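PDB 3SYY: exonuclease from Laribacter hongkongensis, which probably digests double-stranded DNA with strict 5'-to-3' polarity, as a magnesium-binding alkaline exonuclease of the lambda-exonuclease-like PDDEXK group. Local coordinates for residues V21-T26 with A33-N38; A41-Q46 with A189-E194. All blocks are in the same frame, centred on the assembly; numbering follows the deposited sequence.

Contact 1 (V21-T26 with A33-N38)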
loop_
_atom_site.group_PDB
_atom_site.type_symbol
_atom_site.label_atom_id
_atom_site.label_comp_id
_atom_site.label_asym_id
_atom_site.label_seq_id
_atom_site.Cartn_x
_atom_site.Cartn_y
_atom_site.Cartn_z
ATOM N N VAL A 21 2.920 -21.652 -8.212
ATOM C CA VAL A 21 2.001 -22.474 -8.993
ATOM C C VAL A 21 0.558 -22.065 -8.785
ATOM O O VAL A 21 -0.257 -22.100 -9.727
ATOM C CB VAL A 21 2.228 -23.991 -8.755
ATOM C CG1 VAL A 21 1.067 -24.780 -9.284
ATOM C CG2 VAL A 21 3.466 -24.415 -9.467
ATOM N N ALA A 22 0.201 -21.661 -7.561
ATOM C CA ALA A 22 -1.173 -21.228 -7.346
ATOM C C ALA A 22 -1.561 -20.019 -8.256
ATOM O O ALA A 22 -2.697 -19.920 -8.715
ATOM C CB ALA A 22 -1.412 -20.869 -5.865
ATOM N N ASP A 23 -0.621 -19.118 -8.501
ATOM C CA ASP A 23 -0.878 -17.994 -9.424
ATOM C C ASP A 23 -1.097 -18.481 -10.865
ATOM O O ASP A 23 -1.941 -17.924 -11.593
ATOM C CB ASP A 23 0.257 -17.014 -9.347
ATOM C CG ASP A 23 0.241 -16.241 -8.036
ATOM O OD1 ASP A 23 -0.833 -16.193 -7.415
ATOM O OD2 ASP A 23 1.285 -15.720 -7.637
ATOM N N VAL A 24 -0.328 -19.487 -11.262
ATOM C CA VAL A 24 -0.530 -20.121 -12.558
ATOM C C VAL A 24 -1.957 -20.653 -12.707
ATOM O O VAL A 24 -2.614 -20.348 -13.691
ATOM C CB VAL A 24 0.503 -21.196 -12.822
ATOM C CG1 VAL A 24 0.225 -21.960 -14.136
ATOM C CG2 VAL A 24 1.903 -20.579 -12.893
ATOM N N MET A 25 -2.461 -21.377 -11.703
ATOM C CA MET A 25 -3.675 -22.179 -11.853
ATOM C C MET A 25 -4.991 -21.531 -11.443
ATOM O O MET A 25 -6.052 -22.095 -11.682
ATOM C CB MET A 25 -3.529 -23.477 -11.057
ATOM C CG MET A 25 -2.425 -24.339 -11.567
ATOM S SD MET A 25 -2.351 -25.778 -10.543
ATOM C CE MET A 25 -3.887 -26.616 -10.978
ATOM N N THR A 26 -4.945 -20.375 -10.811
ATOM C CA THR A 26 -6.159 -19.876 -10.167
ATOM C C THR A 26 -7.169 -19.316 -11.167
ATOM O O THR A 26 -6.784 -18.771 -12.215
ATOM C CB THR A 26 -5.861 -18.876 -9.062
ATOM O OG1 THR A 26 -7.108 -18.339 -8.585
ATOM C CG2 THR A 26 -4.985 -17.751 -9.584
ATOM N N ALA A 33 -7.453 -15.593 -14.380
ATOM C CA ALA A 33 -7.102 -14.640 -13.317
ATOM C C ALA A 33 -6.011 -13.609 -13.663
ATOM O O ALA A 33 -5.177 -13.794 -14.584
ATOM C CB ALA A 33 -6.765 -15.373 -12.022
ATOM N N ALA A 34 -6.057 -12.492 -12.929
ATOM C CA ALA A 34 -5.069 -11.428 -13.049
ATOM C C ALA A 34 -3.735 -11.953 -12.554
ATOM O O ALA A 34 -2.706 -11.618 -13.113
ATOM C CB ALA A 34 -5.483 -10.225 -12.232
ATOM N N SER A 35 -3.764 -12.788 -11.503
ATOM C CA SER A 35 -2.515 -13.308 -10.962
ATOM C C SER A 35 -1.769 -14.178 -11.992
ATOM O O SER A 35 -0.563 -14.207 -11.981
ATOM C CB SER A 35 -2.739 -14.097 -9.664
ATOM O OG SER A 35 -3.587 -15.179 -9.967
ATOM N N ARG A 36 -2.484 -14.891 -12.844
ATOM C CA ARG A 36 -1.798 -15.717 -13.872
ATOM C C ARG A 36 -1.108 -14.820 -14.896
ATOM O O ARG A 36 0.071 -14.976 -15.215
ATOM C CB ARG A 36 -2.775 -16.651 -14.570
ATOM C CG ARG A 36 -2.104 -17.685 -15.550
ATOM C CD ARG A 36 -3.193 -18.360 -16.352
ATOM N NE ARG A 36 -2.708 -19.529 -17.096
ATOM C CZ ARG A 36 -2.224 -19.479 -18.349
ATOM N NH1 ARG A 36 -1.850 -20.593 -18.971
ATOM N NH2 ARG A 36 -2.155 -18.320 -18.994
ATOM N N GLN A 37 -1.853 -13.853 -15.410
ATOM C CA GLN A 37 -1.258 -12.885 -16.340
ATOM C C GLN A 37 -0.153 -12.038 -15.752
ATOM O O GLN A 37 0.849 -11.758 -16.424
ATOM C CB GLN A 37 -2.370 -12.055 -17.022
ATOM C CG GLN A 37 -3.322 -13.016 -17.841
ATOM C CD GLN A 37 -2.555 -14.207 -18.609
ATOM O OE1 GLN A 37 -1.641 -13.951 -19.459
ATOM N NE2 GLN A 37 -2.941 -15.505 -18.304
ATOM N N ASN A 38 -0.294 -11.617 -14.487
ATOM C CA ASN A 38 0.789 -10.838 -13.850
ATOM C C ASN A 38 2.064 -11.654 -13.664
ATOM O O ASN A 38 3.155 -11.148 -13.851
ATOM C CB ASN A 38 0.337 -10.260 -12.480
ATOM C CG ASN A 38 -0.752 -9.216 -12.630
ATOM O OD1 ASN A 38 -0.843 -8.561 -13.670
ATOM N ND2 ASN A 38 -1.601 -9.074 -11.610
HETATM O O HOH W 1 -3.787 -16.485 -7.060
#
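Ala33 sets its methyl group against the end of the 21-26 segment, where Thr26 has left helical geometry: Ala33 CB lies 3.4 Å from Thr26 O, and Thr26 CG2 is the nearest side-chain atom to it. Two residues on, Ser35 comes between Thr26 and Asp23. Its OG sits between its own backbone N and carbonyl carbon (chi1 61°), a setting that directs the hydroxyl back at Thr26, with Ser35 OG 3.0 Å from Thr26 CG2. Ser35 CB also touches the carboxylate of Asp23, 3.6 Å from Asp23 OD1. A water bridges the two polar groups, donating to Asp23 OD1 and hydrogen-bonding to Ser35 OG, while the other carboxylate oxygen, Asp23 OD2, is held by a salt bridge to Arg20.

Two consecutive helices, 21-25 and the start of 34-49, joined by a loop that is largely unmodelled, meet here at the surface of the PDDEXK nuclease domain, with their axes 7.4 Å apart and a signed crossing angle of -115°. The backbones come close enough for Arg36 CA to lie 3.2 Å from Asp23 O.

Arg36 then runs out across the C-terminal end of the short helix. With CG anti to the backbone N (chi1 -173°) and the chain extended as far as NE, its CG and CD pass in front of the Val24 oxygen, Arg36 CG lying 3.3 Å from Val24 O. The same oxygen faces the guanidinium from its rim, on the NE side, whereas the charge is taken up beyond the two segments by a salt bridge to Glu190 of helix 174-205.

Contact 2 (A41-Q46 with A189-E194)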
loop_
_atom_site.group_PDB
_atom_site.type_symbol
_atom_site.label_atom_id
_atom_site.label_comp_id
_atom_site.label_asym_id
_atom_site.label_seq_id
_atom_site.Cartn_x
_atom_site.Cartn_y
_atom_site.Cartn_z
ATOM N N ALA A 41 3.755 -12.004 -17.084
ATOM C CA ALA A 41 4.483 -10.774 -17.387
ATOM C C ALA A 41 5.799 -10.740 -16.624
ATOM O O ALA A 41 6.854 -10.378 -17.166
ATOM C CB ALA A 41 3.598 -9.528 -17.074
ATOM N N GLU A 42 5.782 -11.168 -15.355
ATOM C CA GLU A 42 7.001 -11.187 -14.586
ATOM C C GLU A 42 8.052 -12.105 -15.225
ATOM O O GLU A 42 9.247 -11.772 -15.273
ATOM C CB GLU A 42 6.742 -11.780 -13.174
ATOM C CG GLU A 42 6.451 -10.837 -12.058
ATOM C CD GLU A 42 6.128 -11.637 -10.777
ATOM O OE1 GLU A 42 4.944 -11.691 -10.418
ATOM O OE2 GLU A 42 7.064 -12.234 -10.225
ATOM N N LEU A 43 7.630 -13.301 -15.621
ATOM C CA LEU A 43 8.589 -14.267 -16.190
ATOM C C LEU A 43 9.069 -13.816 -17.610
ATOM O O LEU A 43 10.236 -14.005 -17.967
ATOM C CB LEU A 43 7.944 -15.633 -16.242
ATOM C CG LEU A 43 7.606 -16.206 -14.850
ATOM C CD1 LEU A 43 7.240 -17.682 -15.004
ATOM C CD2 LEU A 43 8.783 -16.086 -13.969
ATOM N N ILE A 44 8.178 -13.204 -18.382
ATOM C CA ILE A 44 8.588 -12.630 -19.708
ATOM C C ILE A 44 9.705 -11.622 -19.519
ATOM O O ILE A 44 10.774 -11.723 -20.156
ATOM C CB ILE A 44 7.408 -12.022 -20.471
ATOM C CG1 ILE A 44 6.485 -13.148 -20.908
ATOM C CG2 ILE A 44 7.919 -11.169 -21.700
ATOM C CD1 ILE A 44 5.085 -12.701 -21.312
ATOM N N CYS A 45 9.501 -10.674 -18.599
ATOM C CA CYS A 45 10.505 -9.662 -18.367
ATOM C C CYS A 45 11.822 -10.260 -17.827
ATOM O O CYS A 45 12.894 -9.793 -18.160
ATOM C CB CYS A 45 9.968 -8.511 -17.466
ATOM S SG CYS A 45 8.483 -7.747 -18.194
ATOM N N GLN A 46 11.746 -11.273 -16.951
ATOM C CA GLN A 46 12.971 -11.916 -16.486
ATOM C C GLN A 46 13.760 -12.550 -17.644
ATOM O O GLN A 46 14.943 -12.385 -17.727
ATOM C CB GLN A 46 12.652 -13.011 -15.439
ATOM C CG GLN A 46 12.246 -12.414 -14.081
ATOM C CD GLN A 46 11.936 -13.477 -13.000
ATOM O OE1 GLN A 46 12.274 -14.642 -13.136
ATOM N NE2 GLN A 46 11.232 -13.061 -11.967
ATOM N N ALA A 189 4.140 -22.830 -22.350
ATOM C CA ALA A 189 4.043 -22.775 -23.832
ATOM C C ALA A 189 3.723 -21.339 -24.265
ATOM O O ALA A 189 4.356 -20.827 -25.204
ATOM C CB ALA A 189 2.966 -23.770 -24.332
ATOM N N GLU A 190 2.798 -20.691 -23.552
ATOM C CA GLU A 190 2.377 -19.320 -23.824
ATOM C C GLU A 190 3.467 -18.342 -23.554
ATOM O O GLU A 190 3.697 -17.435 -24.371
ATOM C CB GLU A 190 1.143 -18.905 -23.037
ATOM C CG GLU A 190 -0.106 -19.684 -23.384
ATOM C CD GLU A 190 -1.179 -19.486 -22.302
ATOM O OE1 GLU A 190 -1.899 -20.452 -21.982
ATOM O OE2 GLU A 190 -1.268 -18.376 -21.749
ATOM N N LEU A 191 4.152 -18.529 -22.427
ATOM C CA LEU A 191 5.347 -17.752 -22.090
ATOM C C LEU A 191 6.439 -17.793 -23.171
ATOM O O LEU A 191 6.950 -16.742 -23.614
ATOM C CB LEU A 191 5.886 -18.205 -20.716
ATOM C CG LEU A 191 7.245 -17.758 -20.236
ATOM C CD1 LEU A 191 7.220 -16.268 -20.123
ATOM C CD2 LEU A 191 7.458 -18.333 -18.802
ATOM N N GLU A 192 6.823 -18.987 -23.591
ATOM C CA GLU A 192 7.855 -19.114 -24.604
ATOM C C GLU A 192 7.446 -18.552 -25.994
ATOM O O GLU A 192 8.252 -17.879 -26.675
ATOM C CB GLU A 192 8.287 -20.547 -24.677
ATOM C CG GLU A 192 9.208 -20.823 -23.534
ATOM C CD GLU A 192 9.394 -22.287 -23.304
ATOM O OE1 GLU A 192 10.327 -22.607 -22.543
ATOM O OE2 GLU A 192 8.631 -23.106 -23.873
ATOM N N ALA A 193 6.190 -18.776 -26.364
ATOM C CA ALA A 193 5.643 -18.204 -27.593
ATOM C C ALA A 193 5.617 -16.693 -27.531
ATOM O O ALA A 193 5.905 -16.015 -28.523
ATOM C CB ALA A 193 4.238 -18.724 -27.847
ATOM N N GLU A 194 5.242 -16.146 -26.373
ATOM C CA GLU A 194 5.193 -14.711 -26.280
ATOM C C GLU A 194 6.566 -14.079 -26.477
ATOM O O GLU A 194 6.686 -13.061 -27.170
ATOM C CB GLU A 194 4.468 -14.251 -25.033
ATOM C CG GLU A 194 4.468 -12.789 -24.908
ATOM C CD GLU A 194 3.062 -12.203 -24.771
ATOM O OE1 GLU A 194 2.080 -12.937 -24.542
ATOM O OE2 GLU A 194 2.968 -10.983 -24.892
#
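Leu191 sends one methyl to each of two neighbouring residues on helix 34-49. Leu191 CD1 presses on Ile44, 3.3 Å from Ile44 CG1, which is tighter than ordinary van der Waals contact; the two side chains run past one another in opposite directions. The second methyl, Leu191 CD2, lies 3.8 Å from Leu43 CB and nearly as close to Leu43 CD1, and here the side chains cross at about a right angle. In Leu191, CG anti to the backbone N (chi1 169°) carries the branch point across the gap between the helices, and chi2 turns the two methyls to their separate partners.

One turn further along, Ile44 CD1 meets the aliphatic part of Glu194, 3.6 Å from Glu194 CG. In Glu194, CG anti to N puts the methylenes against Ile44; the bend at chi2 (125°) then turns the carboxylate, and its OE2 reaches Lys126 of the second subunit in a salt bridge. Trp119 of that subunit packs on both Ile44 and Glu194.

Further out, Phe187 packs on Leu43 and Leu198 on Ile44, extending the apolar contacts along helix 174-205, and Met40 and Arg47 touch Leu191 from the preceding and following turns of helix 34-49. Arg47 also forms a salt bridge with Glu192, and this ion pair ties the same two helices together beside the leucines. The segment axes pass 10.0 Å apart at a signed crossing angle of -44°, a helix-helix packing in which an early helix of the PDDEXK domain lies against the long C-terminal helix beside a subunit interface.

Overall arrangement
Helix 34-49 takes part in both contacts, its first turn in contact 1 and its middle in contact 2, and the two centres lie about 13 Å apart. Contact 1 is local in sequence and at the surface; polar groups, a water and backbone carbonyls make up much of it. Contact 2 joins segments 143 residues apart, is mostly buried, and relies on branched aliphatic side chains, with the second subunit alongside. A direct bond couples them: Arg36 NH2 of contact 1 lies 2.9 Å from Glu190 OE2, on the 189-194 segment of contact 2, as a salt bridge. Both lie away from the magnesium sites.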